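Local coordinates for protein aminotransferase class-III (Sphaerobacter thermophilus DSM 20745, PDB 6K8H) that is a class-III aminotransferase of the PLP-dependent transferase clan, a two-subunit assembly whose chain is built around a large mixed sheet and which holds a covalently bound ligand, at residues B[70-75]-B[280-285]; B[81-86]-B[329-334]; B[144-149]-B[210-215]; B[177-182]-B[194-199]. One frame throughout, in Å; residues are numbered along the deposited sequence.

Interaction 1 (B[70-75]-B[280-285]); sequences NYTALI and MGKIIG. With PLR ((5-hydroxy-4,6-dimethylpyridin-3-yl)methyl dihydrogen phosphate), chain D.
The side chain of Lys282 sets off with CG anti to its own carbonyl carbon, runs on extended past Ala73 and Tyr71, and bends only at the last torsion (chi4 83°), which turns NZ to the ligand. Its root lies against Ala73, with Lys282 CB 3.7 Å from Ala73 CA. Farther out the methylenes pass the carbonyl of Tyr71, and Lys282 CE comes to 3.1 Å from Tyr71 O. That oxygen also accepts a hydrogen bond from Thr72 OG1 at 2.6 Å, the donor tilted 20° from the carbonyl plane. The same hydroxyl oxygen touches the lysine, Thr72 OG1 lying 3.6 Å from Lys282 CD. This buried corner is part of the ligand pocket: Lys282 lies in the segment that continues strand 277-281 of the large mixed sheet, and Lys282 NZ is covalently joined to C4A of (5-hydroxy-4,6-dimethylpyridin-3-yl)methyl dihydrogen phosphate at 1.9 Å. Thr317 of the second subunit packs on Lys282 and hydrogen-bonds the ligand, placing the pocket at the subunit interface. Next along the chain, Ile283 directs its CA-H at the carbonyl of Ala73, with Ile283 CA 3.2 Å from Ala73 O and 153° at the hydrogen. A water donates to both Ala73 O and Ile283 O. Ile283 CG2 packs against Ile75 CB at 4.0 Å, while Thr72 O receives a hydrogen bond from Arg261.

Interaction 2 (B[81-86]-B[329-334]); sequences PDINEA and LTAMRK
Helical segments 81-86 and 329-334 run roughly antiparallel, their axes 148° apart in direction and 9.2 Å apart at closest approach, and the backbones come nearest where Ile83 faces Thr330. Thr330 fills the middle of the interface with both branches. Its methyl, anti to the backbone N, rests by the first turn of the other helix, with Thr330 CG2 3.8 Å from Asp82 O, and it also meets Ile83 CG1. Its hydroxyl side lies against Ala86, Thr330 OG1 being 3.4 Å from Ala86 CB, but the polar partner of that oxygen is Val326 O, one turn back in its own helix. Ile83 reaches across with its tip, and Ile83 CD1 touches Ala331 CB at 4.0 Å. The pair joins helix 81-91 to helix 322-334 within the class-III aminotransferase fold, well away from the centre of the chain, and helix 102-114 packs against Leu329, Met332 and Arg333 of the second helix. At the more open end stands a salt bridge. Lys334 is bent at chi3 (56°) and chi4, and its ammonium bonds Asp82 with Lys334 NZ 2.6 Å from Asp82 OD2. The carboxylate oxygen is approached on its anti side, 29° out of the carboxylate plane, while Lys334 CD rests 3.8 Å from Asp82 CB. Asp80 adds a weak, long ion pair to the same ammonium, and its other carboxylate oxygen accepts a hydrogen bond from Ile83 N.

Interaction 3 (B[144-149]-B[210-215]); sequences RPRIAK and EQHRDE
Arg146 lies side by side with Glu215, the two chains pointing the same way and Arg146 CD 3.9 Å from Glu215 CB. Their charged ends form a salt bridge, with Glu215 OE1 over one face of the guanidinium, but that oxygen sits too close to its neighbour in the model and its exact place is doubtful. His212 approaches the same guanidinium at the edge, in its plane: His212 ND1 is 3.6 Å from Arg146 NH1, the planes are 44° apart, and this buried nitrogen has no hydrogen-bonding partner in the model. The backbones are tied by Arg146 N, which donates to Glu215 O at 3.0 Å, nearly along the C=O axis. Arg144, extended from CG to NE, lays its CD 3.4 Å from Asp214 O and its NH1 over the turn, where Arg213 O covers one guanidinium face at a poor angle for bonding. Its ends are held by Leu216 O at NH1 and Tyr248 O at NH2. Helix 202-211 closes through a short turn into strand 216-221, completing a beta-alpha-beta crossover from strand 194-197 that passes over strand 146-150, which lies between the two parallel strands in the large mixed sheet.

Interaction 4 (B[177-182]-B[194-199]); sequences PVATPY and VVVLPF
Val196 meets the loop with both methyls. Val196 CG1, anti to the backbone N (chi1 -173°), packs on the proline ring with 3.8 Å to Pro177 CB, while Val196 CG2 turns to the next part of the loop and lies 3.9 Å from Ala179 CB. The proline ring also rests along the strand's backbone: Pro177 CD is 3.5 Å from Val196 O, and Pro177 CG reaches 4.2 Å from Pro198 CB. The carbonyls of Pro177 and Val196 are joined by one water that donates to both, 2.6 Å from Pro177 O and 2.7 Å from Val196 O. Behind this first shell, the loop is held by its own polar groups. Thr180 OG1 donates to Val178 O at 3.2 Å from well above the carbonyl plane (74° out of it), and Ser164 OG is hydrogen-bonded both to Val178 O and to Thr180 N. Along one edge of the strand Val195 and Leu197 hydrogen-bond through their backbones to strand 146-150, and helix 202-211 packs on Leu197 and Pro198 through Thr205 and Leu208. Strand 194-197 is an outermost strand of the mixed sheet within this chain, and the loop segment 177-182 covers the side of it that bears Val194 and Val196. The loop is therefore laid on the strand by apolar packing, without direct backbone pairing: the two carbonyls, both acceptors, cannot bond each other, and the shared water supplies the donors that link them.

Overall arrangement
All four contacts belong to the class-III aminotransferase part of the chain, and three reach the large mixed sheet. Interactions 3 and 4 are neighbours, centres 13 Å apart, because strands 146-150 and 194-197 are adjacent in it. Interaction 1, at strand 277-281, lies across the sheet from them, its centre 31 Å from that of interaction 3 and 27 Å from that of interaction 4. Interaction 2 touches interaction 1, Met332 packing on Ile283, and lies on the opposite side of the chain's centre from interactions 3 and 4. Along the chain, interactions 1 and 2 alternate, and both enclose interaction 3, inside which interaction 4 is nested. The ligand lysine thus sits between the helix pair and the sheet's far strands.

Interaction 1 (B[70-75]-B[280-285])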
# COMPACT_ATOMS: atom_id res chain seq x y z
N ASN B 70 5.15 16.39 2.35
CA ASN B 70 5.07 15.01 1.87
C ASN B 70 4.13 14.92 0.67
O ASN B 70 3.22 14.10 0.61
CB ASN B 70 4.66 14.05 2.97
CG ASN B 70 5.18 12.66 2.73
OD1 ASN B 70 6.23 12.51 2.10
ND2 ASN B 70 4.47 11.64 3.20
N TYR B 71 4.37 15.81 -0.30
CA TYR B 71 3.60 15.87 -1.54
C TYR B 71 2.10 16.02 -1.27
O TYR B 71 1.27 15.30 -1.81
CB TYR B 71 3.93 14.67 -2.44
CG TYR B 71 5.28 14.93 -3.10
CD1 TYR B 71 6.47 14.61 -2.46
CD2 TYR B 71 5.35 15.58 -4.32
CE1 TYR B 71 7.70 14.89 -3.05
CE2 TYR B 71 6.57 15.86 -4.92
CZ TYR B 71 7.74 15.52 -4.28
OH TYR B 71 8.95 15.81 -4.88
N THR B 72 1.78 17.01 -0.43
CA THR B 72 0.45 17.52 -0.06
C THR B 72 -0.28 16.65 0.97
O THR B 72 -1.44 16.97 1.29
CB THR B 72 -0.51 17.74 -1.26
OG1 THR B 72 -1.03 16.49 -1.74
CG2 THR B 72 0.18 18.48 -2.40
N ALA B 73 0.34 15.59 1.49
CA ALA B 73 -0.35 14.71 2.44
C ALA B 73 -0.58 15.38 3.79
O ALA B 73 -1.61 15.14 4.44
CB ALA B 73 0.42 13.40 2.62
N LEU B 74 0.37 16.16 4.27
CA LEU B 74 0.30 16.72 5.62
C LEU B 74 -0.23 18.15 5.54
O LEU B 74 0.49 19.13 5.68
CB LEU B 74 1.66 16.63 6.31
CG LEU B 74 1.88 15.29 7.03
CD1 LEU B 74 1.97 14.12 6.03
CD2 LEU B 74 3.11 15.36 7.90
N ILE B 75 -1.55 18.24 5.34
CA ILE B 75 -2.17 19.55 5.20
C ILE B 75 -2.08 20.35 6.49
O ILE B 75 -2.20 21.58 6.46
CB ILE B 75 -3.62 19.38 4.71
CG1 ILE B 75 -4.25 20.74 4.34
CG2 ILE B 75 -4.44 18.59 5.73
CD1 ILE B 75 -5.29 20.65 3.24
N MET B 280 -8.64 8.12 -3.32
CA MET B 280 -8.21 9.14 -2.38
C MET B 280 -7.05 8.58 -1.57
O MET B 280 -6.81 7.37 -1.54
CB MET B 280 -9.35 9.54 -1.43
CG MET B 280 -10.61 10.01 -2.13
SD MET B 280 -12.08 9.90 -1.07
CE MET B 280 -12.62 8.22 -1.42
N GLY B 281 -6.36 9.48 -0.88
CA GLY B 281 -5.25 9.12 -0.01
C GLY B 281 -4.68 10.38 0.60
O GLY B 281 -5.41 11.36 0.76
N LYS B 282 -3.39 10.36 0.95
CA LYS B 282 -2.67 11.53 1.46
C LYS B 282 -3.38 12.19 2.65
O LYS B 282 -3.29 11.68 3.78
CB LYS B 282 -2.42 12.50 0.29
CG LYS B 282 -1.46 11.90 -0.77
CD LYS B 282 -0.94 12.92 -1.78
CE LYS B 282 0.37 12.45 -2.47
NZ LYS B 282 0.17 11.52 -3.63
N ILE B 283 -4.06 13.31 2.43
CA ILE B 283 -4.57 14.08 3.62
C ILE B 283 -5.49 13.23 4.50
O ILE B 283 -5.48 13.42 5.71
CB ILE B 283 -5.26 15.39 3.20
CG1 ILE B 283 -6.62 15.12 2.54
CG2 ILE B 283 -4.36 16.24 2.32
CD1 ILE B 283 -7.51 16.33 2.47
N ILE B 284 -6.20 12.27 3.91
CA ILE B 284 -7.28 11.63 4.64
C ILE B 284 -6.72 10.70 5.70
O ILE B 284 -7.49 10.09 6.45
CB ILE B 284 -8.24 10.87 3.70
CG1 ILE B 284 -7.51 9.76 2.94
CG2 ILE B 284 -8.90 11.80 2.72
CD1 ILE B 284 -8.45 8.67 2.41
N GLY B 285 -5.40 10.56 5.79
CA GLY B 285 -4.82 9.73 6.83
C GLY B 285 -4.13 10.46 7.96
O GLY B 285 -3.50 9.80 8.81
N1 PLR D . -2.61 9.50 -7.47
C2 PLR D . -2.13 10.74 -7.41
C2A PLR D . -2.80 11.82 -8.19
C3 PLR D . -1.02 11.03 -6.60
O3 PLR D . -0.57 12.30 -6.55
C4 PLR D . -0.41 9.99 -5.86
C4A PLR D . 0.74 10.28 -5.00
C5 PLR D . -0.94 8.70 -5.94
C6 PLR D . -2.02 8.51 -6.77
C5A PLR D . -0.33 7.54 -5.20
O4P PLR D . -0.49 7.58 -3.75
P PLR D . 0.59 6.84 -2.82
O1P PLR D . 0.65 5.43 -3.33
O2P PLR D . 1.87 7.56 -3.01
O3P PLR D . 0.08 6.93 -1.42
O HOH W 1 -3.37 14.99 6.82

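Interaction 2 (B[81-86]-B[329-334])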
# COMPACT_ATOMS: atom_id res chain seq x y z
N PRO B 81 -0.45 18.97 16.98
CA PRO B 81 -0.73 18.45 18.33
C PRO B 81 -2.04 17.70 18.45
O PRO B 81 -2.11 16.73 19.21
CB PRO B 81 -0.74 19.72 19.21
CG PRO B 81 -0.27 20.83 18.35
CD PRO B 81 -0.48 20.44 16.93
N ASP B 82 -3.10 18.15 17.77
CA ASP B 82 -4.39 17.47 17.90
C ASP B 82 -4.33 16.06 17.34
O ASP B 82 -4.83 15.10 17.96
CB ASP B 82 -5.48 18.28 17.19
CG ASP B 82 -5.69 19.65 17.81
OD1 ASP B 82 -5.39 19.80 19.01
OD2 ASP B 82 -6.14 20.57 17.10
N ILE B 83 -3.72 15.91 16.16
CA ILE B 83 -3.54 14.58 15.58
C ILE B 83 -2.69 13.71 16.51
O ILE B 83 -3.03 12.55 16.78
CB ILE B 83 -2.92 14.70 14.18
CG1 ILE B 83 -3.86 15.46 13.24
CG2 ILE B 83 -2.60 13.33 13.60
CD1 ILE B 83 -3.22 15.80 11.91
N ASN B 84 -1.59 14.26 17.02
CA ASN B 84 -0.72 13.49 17.92
C ASN B 84 -1.45 13.04 19.17
O ASN B 84 -1.31 11.89 19.61
CB ASN B 84 0.53 14.30 18.28
CG ASN B 84 1.60 14.23 17.19
OD1 ASN B 84 1.43 13.52 16.19
ND2 ASN B 84 2.70 14.95 17.37
N GLU B 85 -2.26 13.94 19.74
CA GLU B 85 -3.04 13.60 20.97
C GLU B 85 -4.02 12.46 20.66
O GLU B 85 -4.11 11.54 21.47
CB GLU B 85 -3.78 14.83 21.46
CG GLU B 85 -2.90 15.77 22.26
CD GLU B 85 -3.57 17.07 22.65
OE1 GLU B 85 -4.80 17.05 22.87
OE2 GLU B 85 -2.87 18.10 22.72
N ALA B 86 -4.72 12.53 19.53
CA ALA B 86 -5.66 11.45 19.18
C ALA B 86 -4.93 10.12 18.98
O ALA B 86 -5.39 9.06 19.46
CB ALA B 86 -6.43 11.83 17.92
N LEU B 329 -9.54 10.95 10.88
CA LEU B 329 -10.73 11.61 11.41
C LEU B 329 -10.39 12.97 12.00
O LEU B 329 -11.08 13.97 11.74
CB LEU B 329 -11.41 10.72 12.47
CG LEU B 329 -12.80 11.24 12.84
CD1 LEU B 329 -13.73 11.16 11.63
CD2 LEU B 329 -13.39 10.50 14.03
N THR B 330 -9.32 13.04 12.79
CA THR B 330 -8.91 14.32 13.38
C THR B 330 -8.49 15.32 12.31
O THR B 330 -8.94 16.48 12.31
CB THR B 330 -7.77 14.09 14.38
OG1 THR B 330 -8.16 13.06 15.29
CG2 THR B 330 -7.45 15.36 15.16
N ALA B 331 -7.64 14.89 11.37
CA ALA B 331 -7.18 15.79 10.31
C ALA B 331 -8.35 16.36 9.53
O ALA B 331 -8.41 17.57 9.27
CB ALA B 331 -6.23 15.04 9.37
N MET B 332 -9.30 15.51 9.15
CA MET B 332 -10.42 15.98 8.36
C MET B 332 -11.35 16.86 9.19
O MET B 332 -11.85 17.87 8.69
CB MET B 332 -11.18 14.80 7.76
CG MET B 332 -10.37 13.98 6.77
SD MET B 332 -9.64 14.97 5.43
CE MET B 332 -11.12 15.38 4.50
N ARG B 333 -11.59 16.50 10.45
CA ARG B 333 -12.47 17.33 11.28
C ARG B 333 -11.90 18.72 11.46
O ARG B 333 -12.67 19.68 11.62
CB ARG B 333 -12.71 16.69 12.65
CG ARG B 333 -13.87 15.70 12.65
CD ARG B 333 -14.09 15.08 14.04
NE ARG B 333 -15.16 14.09 13.98
CZ ARG B 333 -15.45 13.24 14.96
NH1 ARG B 333 -14.75 13.26 16.09
NH2 ARG B 333 -16.45 12.36 14.81
N LYS B 334 -10.57 18.86 11.48
CA LYS B 334 -9.95 20.17 11.56
C LYS B 334 -10.05 20.98 10.27
O LYS B 334 -9.86 22.20 10.31
CB LYS B 334 -8.49 20.03 11.98
CG LYS B 334 -8.32 19.56 13.41
CD LYS B 334 -6.89 19.10 13.73
CE LYS B 334 -5.87 20.17 13.45
NZ LYS B 334 -5.65 21.07 14.62

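Interaction 3 (B[144-149]-B[210-215])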
# COMPACT_ATOMS: atom_id res chain seq x y z
N ARG B 144 -15.26 -5.85 -18.21
CA ARG B 144 -14.41 -5.51 -19.34
C ARG B 144 -12.95 -5.41 -18.91
O ARG B 144 -12.65 -5.10 -17.75
CB ARG B 144 -14.87 -4.18 -19.97
CG ARG B 144 -16.37 -4.17 -20.37
CD ARG B 144 -16.80 -2.79 -20.88
NE ARG B 144 -18.25 -2.67 -21.08
CZ ARG B 144 -18.88 -1.51 -21.28
NH1 ARG B 144 -18.17 -0.38 -21.31
NH2 ARG B 144 -20.20 -1.47 -21.46
N PRO B 145 -12.01 -5.69 -19.79
CA PRO B 145 -10.61 -5.83 -19.36
C PRO B 145 -9.79 -4.54 -19.39
O PRO B 145 -8.87 -4.39 -18.57
CB PRO B 145 -10.06 -6.87 -20.34
CG PRO B 145 -10.85 -6.65 -21.60
CD PRO B 145 -12.24 -6.24 -21.15
N ARG B 146 -10.07 -3.63 -20.32
CA ARG B 146 -9.18 -2.49 -20.54
C ARG B 146 -9.59 -1.27 -19.72
O ARG B 146 -10.74 -1.12 -19.29
CB ARG B 146 -9.13 -2.11 -22.02
CG ARG B 146 -8.57 -3.21 -22.90
CD ARG B 146 -8.48 -2.78 -24.33
NE ARG B 146 -7.69 -3.74 -25.09
CZ ARG B 146 -7.36 -3.61 -26.37
NH1 ARG B 146 -7.76 -2.54 -27.05
NH2 ARG B 146 -6.63 -4.55 -26.96
N ILE B 147 -8.64 -0.35 -19.55
CA ILE B 147 -8.90 0.94 -18.94
C ILE B 147 -8.30 2.02 -19.81
O ILE B 147 -7.41 1.78 -20.63
CB ILE B 147 -8.34 1.04 -17.50
CG1 ILE B 147 -6.82 1.21 -17.57
CG2 ILE B 147 -8.75 -0.18 -16.68
CD1 ILE B 147 -6.17 1.60 -16.26
N ALA B 148 -8.80 3.24 -19.63
CA ALA B 148 -8.27 4.42 -20.28
C ALA B 148 -7.75 5.37 -19.21
O ALA B 148 -8.35 5.50 -18.14
CB ALA B 148 -9.34 5.11 -21.13
N LYS B 149 -6.63 6.00 -19.51
CA LYS B 149 -6.08 7.07 -18.67
C LYS B 149 -5.50 8.14 -19.59
O LYS B 149 -5.46 7.97 -20.80
CB LYS B 149 -5.02 6.56 -17.70
CG LYS B 149 -3.83 5.92 -18.40
CD LYS B 149 -2.67 5.81 -17.44
CE LYS B 149 -2.06 7.16 -17.18
NZ LYS B 149 -0.73 7.02 -16.53
N GLU B 210 -14.91 6.11 -28.12
CA GLU B 210 -15.92 5.57 -29.07
C GLU B 210 -15.36 4.30 -29.73
O GLU B 210 -16.06 3.30 -29.78
CB GLU B 210 -16.20 6.65 -30.10
CG GLU B 210 -17.67 6.84 -30.37
CD GLU B 210 -18.27 5.58 -30.95
OE1 GLU B 210 -17.49 4.78 -31.45
OE2 GLU B 210 -19.50 5.42 -30.90
N GLN B 211 -14.10 4.36 -30.12
CA GLN B 211 -13.35 3.29 -30.81
C GLN B 211 -13.22 2.06 -29.91
O GLN B 211 -13.27 0.95 -30.44
CB GLN B 211 -11.97 3.84 -31.17
CG GLN B 211 -11.03 2.82 -31.78
CD GLN B 211 -9.84 3.48 -32.45
OE1 GLN B 211 -8.87 2.81 -32.80
NE2 GLN B 211 -9.93 4.78 -32.66
N HIS B 212 -13.07 2.27 -28.60
CA HIS B 212 -12.80 1.17 -27.67
C HIS B 212 -13.95 0.92 -26.69
O HIS B 212 -13.74 0.36 -25.62
CB HIS B 212 -11.52 1.43 -26.87
CG HIS B 212 -10.29 1.56 -27.72
ND1 HIS B 212 -9.52 0.48 -28.10
CD2 HIS B 212 -9.69 2.66 -28.24
CE1 HIS B 212 -8.50 0.91 -28.82
NE2 HIS B 212 -8.58 2.22 -28.92
N ARG B 213 -15.16 1.34 -27.05
CA ARG B 213 -16.25 1.43 -26.08
C ARG B 213 -16.66 0.08 -25.51
O ARG B 213 -17.13 0.01 -24.37
CB ARG B 213 -17.45 2.10 -26.72
CG ARG B 213 -17.91 1.40 -27.99
CD ARG B 213 -19.08 2.13 -28.62
NE ARG B 213 -20.32 1.89 -27.90
CZ ARG B 213 -21.51 2.34 -28.28
NH1 ARG B 213 -21.63 3.07 -29.39
NH2 ARG B 213 -22.58 2.07 -27.55
N ASP B 214 -16.48 -1.02 -26.26
CA ASP B 214 -16.97 -2.30 -25.76
C ASP B 214 -15.98 -2.96 -24.83
O ASP B 214 -16.36 -3.83 -24.04
CB ASP B 214 -17.24 -3.24 -26.93
CG ASP B 214 -18.48 -2.85 -27.70
OD1 ASP B 214 -19.35 -2.18 -27.10
OD2 ASP B 214 -18.60 -3.21 -28.89
N GLU B 215 -14.70 -2.54 -24.88
CA GLU B 215 -13.63 -3.16 -24.05
C GLU B 215 -13.22 -2.29 -22.84
O GLU B 215 -12.38 -2.76 -22.04
CB GLU B 215 -12.35 -3.33 -24.87
CG GLU B 215 -12.56 -3.54 -26.36
CD GLU B 215 -11.36 -3.24 -27.25
OE1 GLU B 215 -10.22 -3.37 -26.77
OE2 GLU B 215 -11.56 -2.87 -28.42

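Interaction 4 (B[177-182]-B[194-199])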
# COMPACT_ATOMS: atom_id res chain seq x y z
N PRO B 177 -2.18 9.82 -28.50
CA PRO B 177 -1.02 9.56 -27.65
C PRO B 177 -0.59 8.10 -27.73
O PRO B 177 -1.37 7.22 -28.10
CB PRO B 177 -1.51 9.94 -26.25
CG PRO B 177 -2.66 10.87 -26.48
CD PRO B 177 -3.32 10.34 -27.73
N VAL B 178 0.68 7.86 -27.37
CA VAL B 178 1.31 6.54 -27.41
C VAL B 178 1.28 5.91 -26.02
O VAL B 178 1.56 6.60 -25.02
CB VAL B 178 2.76 6.63 -27.93
CG1 VAL B 178 3.50 5.29 -27.77
CG2 VAL B 178 2.81 7.09 -29.38
N ALA B 179 1.01 4.61 -25.98
CA ALA B 179 1.07 3.88 -24.70
C ALA B 179 2.55 3.56 -24.51
O ALA B 179 3.07 2.71 -25.23
CB ALA B 179 0.24 2.62 -24.78
N THR B 180 3.19 4.24 -23.56
CA THR B 180 4.65 4.12 -23.39
C THR B 180 4.98 3.52 -22.02
O THR B 180 4.30 3.86 -21.04
CB THR B 180 5.34 5.48 -23.56
OG1 THR B 180 4.66 6.22 -24.57
CG2 THR B 180 6.79 5.34 -23.94
N PRO B 181 6.02 2.69 -21.92
CA PRO B 181 6.37 2.09 -20.63
C PRO B 181 6.94 3.12 -19.66
O PRO B 181 7.76 3.96 -20.02
CB PRO B 181 7.43 1.04 -20.99
CG PRO B 181 8.04 1.56 -22.23
CD PRO B 181 6.95 2.29 -22.98
N TYR B 182 6.52 3.00 -18.41
CA TYR B 182 7.10 3.79 -17.33
C TYR B 182 8.11 3.00 -16.51
O TYR B 182 9.00 3.60 -15.90
CB TYR B 182 5.98 4.32 -16.41
CG TYR B 182 6.44 5.28 -15.33
CD1 TYR B 182 7.13 6.45 -15.66
CD2 TYR B 182 6.17 5.03 -13.99
CE1 TYR B 182 7.55 7.33 -14.68
CE2 TYR B 182 6.59 5.90 -13.01
CZ TYR B 182 7.28 7.05 -13.36
OH TYR B 182 7.70 7.92 -12.39
N VAL B 194 -4.11 -0.61 -22.14
CA VAL B 194 -4.35 0.74 -21.65
C VAL B 194 -4.55 1.67 -22.84
O VAL B 194 -3.70 1.73 -23.74
CB VAL B 194 -3.21 1.25 -20.74
CG1 VAL B 194 -3.51 2.66 -20.24
CG2 VAL B 194 -3.03 0.31 -19.56
N VAL B 195 -5.70 2.35 -22.88
CA VAL B 195 -6.01 3.35 -23.89
C VAL B 195 -5.60 4.72 -23.35
O VAL B 195 -6.15 5.17 -22.34
CB VAL B 195 -7.51 3.33 -24.25
CG1 VAL B 195 -7.85 4.45 -25.26
CG2 VAL B 195 -7.93 1.97 -24.80
N VAL B 196 -4.66 5.38 -24.03
CA VAL B 196 -4.10 6.65 -23.55
C VAL B 196 -4.76 7.80 -24.29
O VAL B 196 -4.65 7.92 -25.52
CB VAL B 196 -2.57 6.69 -23.74
CG1 VAL B 196 -2.01 7.94 -23.08
CG2 VAL B 196 -1.91 5.44 -23.13
N LEU B 197 -5.45 8.67 -23.54
CA LEU B 197 -6.28 9.78 -23.99
C LEU B 197 -5.54 11.10 -23.84
O LEU B 197 -4.62 11.23 -23.03
CB LEU B 197 -7.59 9.83 -23.19
CG LEU B 197 -8.36 8.52 -23.00
CD1 LEU B 197 -9.43 8.69 -21.94
CD2 LEU B 197 -8.97 8.08 -24.31
N PRO B 198 -5.93 12.12 -24.62
CA PRO B 198 -5.32 13.45 -24.46
C PRO B 198 -6.07 14.35 -23.47
O PRO B 198 -7.24 14.69 -23.70
CB PRO B 198 -5.38 14.03 -25.88
CG PRO B 198 -6.58 13.34 -26.52
CD PRO B 198 -6.74 11.99 -25.84
N PHE B 199 -5.40 14.76 -22.39
CA PHE B 199 -6.07 15.57 -21.37
C PHE B 199 -6.51 16.90 -21.96
O PHE B 199 -5.78 17.53 -22.73
CB PHE B 199 -5.13 15.78 -20.16
CG PHE B 199 -5.82 16.31 -18.92
CD1 PHE B 199 -6.52 15.47 -18.07
CD2 PHE B 199 -5.75 17.66 -18.60
CE1 PHE B 199 -7.13 15.94 -16.91
CE2 PHE B 199 -6.38 18.14 -17.46
CZ PHE B 199 -7.07 17.28 -16.61
O HOH W 2 -3.90 6.59 -27.79